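Local structure of kelch-like protein 7 (Homo sapiens, 3II7) at residues A[28-32]-A[33-37]. The protein serves as the substrate-specific adapter of a CUL3-RBX1 E3 ubiquitin ligase, its Kelch domain, described here, folding as a beta-propeller. Numbering follows the deposited sequence.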
ATOM      1  N   TYR A  28       0.881  -0.217 -16.347  1.00  4.37           N
ATOM      2  CA  TYR A  28       2.206  -0.401 -15.797  1.00  4.25           C
ATOM      3  C   TYR A  28       2.990   0.857 -16.027  1.00  5.35           C
ATOM      4  O   TYR A  28       2.974   1.418 -17.144  1.00  7.11           O
ATOM      5  CB  TYR A  28       2.971  -1.494 -16.537  1.00  5.17           C
ATOM      6  CG  TYR A  28       2.564  -2.909 -16.304  1.00  8.20           C
ATOM      7  CD1 TYR A  28       2.653  -3.483 -15.050  1.00  4.87           C
ATOM      8  CD2 TYR A  28       2.130  -3.702 -17.352  1.00  9.55           C
ATOM      9  CE1 TYR A  28       2.311  -4.785 -14.845  1.00 10.10           C
ATOM     10  CE2 TYR A  28       1.801  -5.020 -17.149  1.00  6.66           C
ATOM     11  CZ  TYR A  28       1.884  -5.546 -15.890  1.00  7.34           C
ATOM     12  OH  TYR A  28       1.561  -6.868 -15.646  1.00  6.97           O
ATOM     13  N   PHE A  29       3.709   1.276 -15.003  1.00  3.94           N
ATOM     14  CA  PHE A  29       4.816   2.203 -15.126  1.00  5.89           C
ATOM     15  C   PHE A  29       6.141   1.423 -15.154  1.00  3.85           C
ATOM     16  O   PHE A  29       6.417   0.603 -14.258  1.00  3.81           O
ATOM     17  CB  PHE A  29       4.835   3.162 -13.944  1.00  5.62           C
ATOM     18  CG  PHE A  29       6.031   4.076 -13.911  1.00  8.11           C
ATOM     19  CD1 PHE A  29       6.123   5.145 -14.792  1.00  7.71           C
ATOM     20  CD2 PHE A  29       7.066   3.879 -12.979  1.00  3.90           C
ATOM     21  CE1 PHE A  29       7.207   6.003 -14.749  1.00  6.10           C
ATOM     22  CE2 PHE A  29       8.157   4.726 -12.961  1.00  5.68           C
ATOM     23  CZ  PHE A  29       8.216   5.791 -13.852  1.00  2.67           C
ATOM     24  N   ASN A  30       6.989   1.723 -16.129  1.00  3.29           N
ATOM     25  CA  ASN A  30       8.299   1.071 -16.223  1.00  5.19           C
ATOM     26  C   ASN A  30       9.401   2.059 -15.829  1.00  3.09           C
ATOM     27  O   ASN A  30       9.669   3.012 -16.567  1.00  5.58           O
ATOM     28  CB  ASN A  30       8.521   0.573 -17.620  1.00  5.89           C
ATOM     29  CG  ASN A  30       9.830  -0.240 -17.766  1.00 12.93           C
ATOM     30  OD1 ASN A  30      10.694  -0.230 -16.893  1.00 10.32           O
ATOM     31  ND2 ASN A  30       9.943  -0.964 -18.864  1.00 10.66           N
ATOM     32  N   PRO A  31      10.007   1.869 -14.630  1.00  4.28           N
ATOM     33  CA  PRO A  31      11.017   2.823 -14.170  1.00  5.58           C
ATOM     34  C   PRO A  31      12.244   2.927 -15.086  1.00  8.88           C
ATOM     35  O   PRO A  31      12.936   3.923 -15.047  1.00  9.32           O
ATOM     36  CB  PRO A  31      11.461   2.254 -12.824  1.00  6.91           C
ATOM     37  CG  PRO A  31      10.508   1.234 -12.466  1.00 13.47           C
ATOM     38  CD  PRO A  31       9.792   0.778 -13.671  1.00  6.41           C
ATOM     39  N   LYS A  32      12.529   1.878 -15.870  1.00  5.35           N
ATOM     40  CA  LYS A  32      13.689   1.882 -16.733  1.00  5.87           C
ATOM     41  C   LYS A  32      13.560   2.876 -17.889  1.00  8.03           C
ATOM     42  O   LYS A  32      14.532   3.536 -18.247  1.00 10.85           O
ATOM     43  CB  LYS A  32      14.015   0.466 -17.216  1.00 10.16           C
ATOM     44  CG  LYS A  32      14.807  -0.279 -16.143  1.00 23.45           C
ATOM     45  CD  LYS A  32      15.337  -1.579 -16.608  1.00 37.32           C
ATOM     46  CE  LYS A  32      16.151  -2.259 -15.509  1.00 45.64           C
ATOM     47  NZ  LYS A  32      17.353  -1.460 -15.121  1.00 39.06           N
ATOM     48  N   ASP A  33      12.365   3.014 -18.446  1.00  6.21           N
ATOM     49  CA  ASP A  33      12.193   3.889 -19.618  1.00  3.42           C
ATOM     50  C   ASP A  33      11.127   4.980 -19.439  1.00  4.13           C
ATOM     51  O   ASP A  33      10.848   5.733 -20.376  1.00  5.64           O
ATOM     52  CB  ASP A  33      11.945   3.048 -20.890  1.00  7.35           C
ATOM     53  CG  ASP A  33      10.603   2.306 -20.885  1.00 10.06           C
ATOM     54  OD1 ASP A  33       9.834   2.427 -19.933  1.00  5.29           O
ATOM     55  OD2 ASP A  33      10.335   1.553 -21.861  1.00 11.08           O
ATOM     56  N   TYR A  34      10.563   5.053 -18.239  1.00  4.80           N
ATOM     57  CA  TYR A  34       9.497   5.992 -17.870  1.00  4.98           C
ATOM     58  C   TYR A  34       8.203   5.864 -18.673  1.00  7.47           C
ATOM     59  O   TYR A  34       7.420   6.803 -18.735  1.00 12.66           O
ATOM     60  CB  TYR A  34      10.011   7.418 -17.893  1.00  5.97           C
ATOM     61  CG  TYR A  34      11.019   7.662 -16.843  1.00  8.42           C
ATOM     62  CD1 TYR A  34      10.613   7.985 -15.558  1.00  8.62           C
ATOM     63  CD2 TYR A  34      12.372   7.599 -17.100  1.00  9.63           C
ATOM     64  CE1 TYR A  34      11.531   8.221 -14.549  1.00  8.33           C
ATOM     65  CE2 TYR A  34      13.304   7.834 -16.093  1.00 11.89           C
ATOM     66  CZ  TYR A  34      12.861   8.143 -14.819  1.00 13.10           C
ATOM     67  OH  TYR A  34      13.735   8.383 -13.806  1.00 10.39           O
ATOM     68  N   SER A  35       7.967   4.693 -19.242  1.00  5.97           N
ATOM     69  CA  SER A  35       6.786   4.478 -20.057  1.00  7.78           C
ATOM     70  C   SER A  35       5.586   4.016 -19.221  1.00 10.12           C
ATOM     71  O   SER A  35       5.736   3.415 -18.148  1.00  5.98           O
ATOM     72  CB  SER A  35       7.076   3.456 -21.143  1.00  9.11           C
ATOM     73  OG  SER A  35       7.213   2.160 -20.596  1.00 10.71           O
ATOM     74  N   TRP A  36       4.404   4.320 -19.744  1.00  7.98           N
ATOM     75  CA  TRP A  36       3.132   3.827 -19.226  1.00  8.92           C
ATOM     76  C   TRP A  36       2.545   2.889 -20.273  1.00 12.19           C
ATOM     77  O   TRP A  36       2.479   3.246 -21.490  1.00  9.90           O
ATOM     78  CB  TRP A  36       2.166   4.981 -19.000  1.00  8.23           C
ATOM     79  CG  TRP A  36       2.491   5.911 -17.857  1.00  7.66           C
ATOM     80  CD1 TRP A  36       3.066   7.183 -17.943  1.00  9.29           C
ATOM     81  CD2 TRP A  36       2.212   5.701 -16.493  1.00  8.13           C
ATOM     82  NE1 TRP A  36       3.143   7.740 -16.701  1.00 17.56           N
ATOM     83  CE2 TRP A  36       2.634   6.861 -15.788  1.00  9.44           C
ATOM     84  CE3 TRP A  36       1.619   4.654 -15.775  1.00  8.06           C
ATOM     85  CZ2 TRP A  36       2.504   6.974 -14.421  1.00  8.12           C
ATOM     86  CZ3 TRP A  36       1.501   4.773 -14.414  1.00  7.70           C
ATOM     87  CH2 TRP A  36       1.934   5.930 -13.748  1.00  8.28           C
ATOM     88  N   THR A  37       2.117   1.698 -19.839  1.00  7.81           N
ATOM     89  CA  THR A  37       1.504   0.729 -20.736  1.00  7.19           C
ATOM     90  C   THR A  37       0.199   0.207 -20.185  1.00  8.77           C
ATOM     91  O   THR A  37       0.127  -0.180 -19.032  1.00  5.90           O
ATOM     92  CB  THR A  37       2.444  -0.477 -20.973  1.00 13.64           C
ATOM     93  OG1 THR A  37       3.713  -0.004 -21.432  1.00 15.88           O
ATOM     94  CG2 THR A  37       1.841  -1.434 -22.006  1.00 18.24           C
TER
HETATM   95  O   HOH W   1       5.256   0.562 -19.172  1.00 10.57           O
HETATM   96  O   HOH W   2       7.700  -1.060 -20.978  1.00 38.39           O
HETATM   97  O   HOH W   3      13.811   5.422 -13.003  1.00 15.03           O
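Tyr-28 and Thr-37 face each other as an antiparallel hydrogen-bonded pair, and their hairpin illustrates how polar side chains shape a turn while Phe-29 and Trp-36 pack together on one face of its strands. Backbone bonds come first: Tyr-28 N to Thr-37 O and Thr-37 N to Tyr-28 O are both 2.8 Å, and Asn-30 N gives a further one to Ser-35 O (2.9 Å). Beyond them Asn-30 O receives Asp-33 N at 3.3 Å and, weakly, Tyr-34 N.

Two successive Asx turns shape the bend. Asn-30, its CG anti to the backbone N (chi1 -175°), swings its amide forward along the chain, where OD1 takes Lys-32 N from above the amide plane. Asp-33 OD1 is gripped twice from one face of its carboxylate, by Ser-35 N and by Ser-35 OG, the latter bond, Ser-35 OG to Asp-33 OD1, being 2.7 Å; the same oxygen rests against Asn-30 CB. One water links Asn-30 ND2 to Ser-35 OG, and another joins Ser-35 OG, Tyr-28 O and Thr-37 OG1. Were Asn-30 an alanine, Lys-32 N would probably lose its side-chain acceptor and the water at Ser-35 OG its amide donor, leaving the bend freer to shift.

On the face that carries Phe-29 and Trp-36 the contacts are aromatic, with Tyr-34 of the turn joining them. Phe-29 lays CB over the six-membered ring of Trp-36, 4.0 Å from its centroid, in a CH-pi contact, and turns its ring edge toward that same face, the planes 54° apart. Its far end, CZ, meets Tyr-34 CD1 at 3.7 Å, the two side chains running side by side.

Within Kelch 1, this hairpin forms the outer part of a four-stranded propeller blade: strand 35-38 is outermost, strand 26-30 pairs with strand 13-18, and strand 290-295 closes the blade from the chain's other end. Phe-29 and Tyr-34 look onto the neighbouring blade, Phe-29 touching Leu-253 and Ile-265, and Tyr-34 OH hydrogen-bonding Glu-267 of strand 264-269.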